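Local coordinates for protein lysyl oxidase (PDB 1W7C) that probably oxidises primary amines, including peptidyl lysine, to aldehydes by means of a copper ion and a topaquinone cofactor, at residues 292-297 / 301-306. Numbering follows the deposited sequence.
Sequences RWAYDG and YFSWMD
M305 sets its methyl CE over the centre of one face of the R292 guanidinium, 3.6 Å from R292 CZ, and its CG over one face of the W304 indole, toward the rim. The bend at chi2 of M305 (-61°) folds the thioether back so that one side chain serves both flat groups. E403 ties the same pair together from outside, its OE2 taking a salt bridge from R292 NH2 and a hydrogen bond from W304 NE1, while R292 NH1 makes a salt bridge with D278 OD1 of the second subunit.

Further along, W293 CZ3 stands at the edge of the F302 ring, 4.1 Å from F302 CE2, and the two side chains run side by side in the same direction. Y295 CB approaches F302 CD2 obliquely at 3.7 Å. Beneath these groups runs an antiparallel beta hairpin of the copper amine oxidase enzyme domain, strands 294-296 and 301-304, flanked by strand 11-12 on one side and strand 307-314 on the other. A294 and S303 form a hydrogen-bonded pair joined both ways: A294 N to S303 O is 2.9 Å and nearly straight (171°), while S303 N meets A294 O from above the carbonyl plane. Y295 and F302 are the non-hydrogen-bonded pair. At D296 and Y301 the bonding is uneven, with D296 N firmly on Y301 O at 2.8 Å but the return bond from Y301 N to D296 O weak.

Past W304 a water bridges the two segments, donating to R292 O at 2.7 Å and accepting from M305 N. On the sheet face opposite F302, A294 CB rests 3.5 Å from S303 OG, with H276 of the second subunit packed against both residues.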
ATOM      1  N   ARG A 292     -10.817 -10.030 -21.648  1.00 17.33           N
ATOM      2  CA  ARG A 292     -10.457 -11.346 -21.084  1.00 17.38           C
ATOM      3  C   ARG A 292     -11.245 -11.807 -19.848  1.00 17.15           C
ATOM      4  O   ARG A 292     -10.894 -12.817 -19.234  1.00 17.86           O
ATOM      5  CB  ARG A 292      -8.941 -11.408 -20.791  1.00 17.35           C
ATOM      6  CG  ARG A 292      -8.083 -10.928 -21.954  1.00 18.95           C
ATOM      7  CD  ARG A 292      -6.657 -11.338 -21.947  1.00 19.14           C
ATOM      8  NE  ARG A 292      -6.098 -11.232 -20.594  1.00 16.90           N
ATOM      9  CZ  ARG A 292      -5.297 -12.128 -20.030  1.00 17.26           C
ATOM     10  NH1 ARG A 292      -4.791 -13.139 -20.741  1.00 17.95           N
ATOM     11  NH2 ARG A 292      -5.008 -11.992 -18.732  1.00 17.10           N
ATOM     12  N   TRP A 293     -12.288 -11.043 -19.508  1.00 15.65           N
ATOM     13  CA  TRP A 293     -13.280 -11.411 -18.512  1.00 16.56           C
ATOM     14  C   TRP A 293     -14.624 -11.561 -19.225  1.00 17.31           C
ATOM     15  O   TRP A 293     -14.863 -10.983 -20.270  1.00 17.22           O
ATOM     16  CB  TRP A 293     -13.346 -10.376 -17.366  1.00 15.95           C
ATOM     17  CG  TRP A 293     -13.582  -8.954 -17.796  1.00 16.01           C
ATOM     18  CD1 TRP A 293     -12.632  -8.030 -18.108  1.00 16.03           C
ATOM     19  CD2 TRP A 293     -14.850  -8.271 -17.901  1.00 15.46           C
ATOM     20  NE1 TRP A 293     -13.222  -6.837 -18.456  1.00 16.46           N
ATOM     21  CE2 TRP A 293     -14.579  -6.956 -18.354  1.00 15.98           C
ATOM     22  CE3 TRP A 293     -16.188  -8.654 -17.730  1.00 16.61           C
ATOM     23  CZ2 TRP A 293     -15.577  -6.022 -18.565  1.00 17.97           C
ATOM     24  CZ3 TRP A 293     -17.176  -7.723 -17.941  1.00 18.72           C
ATOM     25  CH2 TRP A 293     -16.869  -6.424 -18.373  1.00 18.49           C
ATOM     26  N   ALA A 294     -15.478 -12.388 -18.656  1.00 16.73           N
ATOM     27  CA  ALA A 294     -16.800 -12.706 -19.199  1.00 17.82           C
ATOM     28  C   ALA A 294     -17.871 -12.428 -18.161  1.00 16.70           C
ATOM     29  O   ALA A 294     -17.587 -12.284 -16.978  1.00 16.84           O
ATOM     30  CB  ALA A 294     -16.862 -14.153 -19.653  1.00 19.19           C
ATOM     31  N   TYR A 295     -19.121 -12.373 -18.593  1.00 17.05           N
ATOM     32  CA  TYR A 295     -20.215 -12.080 -17.669  1.00 17.20           C
ATOM     33  C   TYR A 295     -21.535 -12.573 -18.217  1.00 17.18           C
ATOM     34  O   TYR A 295     -21.686 -12.807 -19.429  1.00 18.00           O
ATOM     35  CB  TYR A 295     -20.313 -10.582 -17.358  1.00 18.26           C
ATOM     36  CG  TYR A 295     -20.805  -9.758 -18.520  1.00 18.92           C
ATOM     37  CD1 TYR A 295     -22.105  -9.257 -18.557  1.00 20.01           C
ATOM     38  CD2 TYR A 295     -19.969  -9.486 -19.582  1.00 21.98           C
ATOM     39  CE1 TYR A 295     -22.556  -8.523 -19.629  1.00 23.51           C
ATOM     40  CE2 TYR A 295     -20.418  -8.766 -20.712  1.00 21.39           C
ATOM     41  CZ  TYR A 295     -21.709  -8.291 -20.723  1.00 21.86           C
ATOM     42  OH  TYR A 295     -22.158  -7.545 -21.777  1.00 29.65           O
ATOM     43  N   ASP A 296     -22.453 -12.765 -17.267  1.00 18.55           N
ATOM     44  CA  ASP A 296     -23.859 -13.047 -17.547  1.00 19.58           C
ATOM     45  C   ASP A 296     -24.612 -11.755 -17.244  1.00 18.37           C
ATOM     46  O   ASP A 296     -24.659 -11.329 -16.087  1.00 18.58           O
ATOM     47  CB  ASP A 296     -24.331 -14.179 -16.619  1.00 18.16           C
ATOM     48  CG  ASP A 296     -25.755 -14.581 -16.864  1.00 22.51           C
ATOM     49  OD1 ASP A 296     -26.568 -13.703 -17.223  1.00 20.55           O
ATOM     50  OD2 ASP A 296     -26.147 -15.755 -16.668  1.00 19.89           O
ATOM     51  N   GLY A 297     -25.127 -11.098 -18.262  1.00 19.07           N
ATOM     52  CA  GLY A 297     -25.703  -9.775 -18.084  1.00 21.27           C
ATOM     53  C   GLY A 297     -26.951  -9.756 -17.223  1.00 24.71           C
ATOM     54  O   GLY A 297     -27.168  -8.827 -16.467  1.00 27.78           O
ATOM     55  N   TYR A 301     -23.232 -12.039 -13.005  1.00 15.62           N
ATOM     56  CA  TYR A 301     -22.217 -13.026 -12.652  1.00 15.88           C
ATOM     57  C   TYR A 301     -21.015 -12.779 -13.551  1.00 16.21           C
ATOM     58  O   TYR A 301     -21.177 -12.539 -14.757  1.00 16.89           O
ATOM     59  CB  TYR A 301     -22.752 -14.448 -12.849  1.00 15.88           C
ATOM     60  CG  TYR A 301     -21.701 -15.503 -12.631  1.00 15.69           C
ATOM     61  CD1 TYR A 301     -21.396 -15.959 -11.349  1.00 15.75           C
ATOM     62  CD2 TYR A 301     -21.008 -16.052 -13.691  1.00 17.64           C
ATOM     63  CE1 TYR A 301     -20.430 -16.912 -11.138  1.00 17.23           C
ATOM     64  CE2 TYR A 301     -20.015 -17.005 -13.487  1.00 17.98           C
ATOM     65  CZ  TYR A 301     -19.745 -17.456 -12.209  1.00 18.13           C
ATOM     66  OH  TYR A 301     -18.755 -18.397 -11.982  1.00 19.41           O
ATOM     67  N   PHE A 302     -19.824 -12.773 -12.952  1.00 15.04           N
ATOM     68  CA  PHE A 302     -18.577 -12.422 -13.632  1.00 15.60           C
ATOM     69  C   PHE A 302     -17.567 -13.552 -13.486  1.00 16.71           C
ATOM     70  O   PHE A 302     -17.525 -14.195 -12.450  1.00 16.73           O
ATOM     71  CB  PHE A 302     -18.004 -11.149 -12.974  1.00 15.47           C
ATOM     72  CG  PHE A 302     -18.852  -9.959 -13.222  1.00 15.52           C
ATOM     73  CD1 PHE A 302     -19.913  -9.660 -12.389  1.00 16.06           C
ATOM     74  CD2 PHE A 302     -18.658  -9.165 -14.344  1.00 15.87           C
ATOM     75  CE1 PHE A 302     -20.763  -8.610 -12.702  1.00 19.77           C
ATOM     76  CE2 PHE A 302     -19.501  -8.132 -14.634  1.00 17.41           C
ATOM     77  CZ  PHE A 302     -20.532  -7.846 -13.833  1.00 18.83           C
ATOM     78  N   SER A 303     -16.825 -13.823 -14.562  1.00 15.15           N
ATOM     79  CA  SER A 303     -15.730 -14.790 -14.566  1.00 16.22           C
ATOM     80  C   SER A 303     -14.468 -14.152 -15.154  1.00 15.60           C
ATOM     81  O   SER A 303     -14.498 -13.430 -16.149  1.00 16.56           O
ATOM     82  CB  SER A 303     -16.100 -16.080 -15.375  1.00 21.51           C
ATOM     83  OG  SER A 303     -16.103 -15.859 -16.750  1.00 25.04           O
ATOM     84  N   TRP A 304     -13.351 -14.478 -14.520  1.00 15.31           N
ATOM     85  CA  TRP A 304     -12.048 -14.044 -14.970  1.00 15.81           C
ATOM     86  C   TRP A 304     -10.985 -14.975 -14.414  1.00 16.12           C
ATOM     87  O   TRP A 304     -10.812 -15.049 -13.203  1.00 15.09           O
ATOM     88  CB  TRP A 304     -11.762 -12.608 -14.562  1.00 16.62           C
ATOM     89  CG  TRP A 304     -10.350 -12.155 -14.861  1.00 14.98           C
ATOM     90  CD1 TRP A 304      -9.868 -11.669 -16.046  1.00 15.33           C
ATOM     91  CD2 TRP A 304      -9.261 -12.082 -13.931  1.00 15.50           C
ATOM     92  NE1 TRP A 304      -8.545 -11.346 -15.938  1.00 15.52           N
ATOM     93  CE2 TRP A 304      -8.139 -11.573 -14.648  1.00 14.02           C
ATOM     94  CE3 TRP A 304      -9.094 -12.409 -12.593  1.00 14.09           C
ATOM     95  CZ2 TRP A 304      -6.887 -11.405 -14.052  1.00 14.79           C
ATOM     96  CZ3 TRP A 304      -7.852 -12.242 -12.031  1.00 14.40           C
ATOM     97  CH2 TRP A 304      -6.783 -11.731 -12.734  1.00 14.18           C
ATOM     98  N   MET A 305     -10.234 -15.628 -15.311  1.00 14.42           N
ATOM     99  CA  MET A 305      -9.038 -16.384 -14.904  1.00 15.20           C
ATOM    100  C   MET A 305      -9.282 -17.243 -13.665  1.00 14.55           C
ATOM    101  O   MET A 305      -8.472 -17.264 -12.751  1.00 16.15           O
ATOM    102  CB  MET A 305      -7.843 -15.441 -14.714  1.00 15.28           C
ATOM    103  CG  MET A 305      -7.561 -14.609 -15.934  1.00 15.73           C
ATOM    104  SD  MET A 305      -7.145 -15.636 -17.380  1.00 18.49           S
ATOM    105  CE  MET A 305      -7.658 -14.536 -18.658  1.00 17.96           C
ATOM    106  N   ASP A 306     -10.366 -18.028 -13.733  1.00 14.85           N
ATOM    107  CA  ASP A 306     -10.780 -19.011 -12.735  1.00 16.32           C
ATOM    108  C   ASP A 306     -11.476 -18.431 -11.508  1.00 15.17           C
ATOM    109  O   ASP A 306     -11.794 -19.186 -10.588  1.00 16.38           O
ATOM    110  CB  ASP A 306      -9.644 -19.960 -12.312  1.00 16.44           C
ATOM    111  CG  ASP A 306      -9.275 -20.955 -13.383  1.00 19.12           C
ATOM    112  OD1 ASP A 306      -8.142 -21.483 -13.328  1.00 23.22           O
ATOM    113  OD2 ASP A 306     -10.067 -21.279 -14.256  1.00 24.42           O
TER
HETATM  114  O   HOH W   1     -11.153 -15.211 -18.070  1.00 16.49           O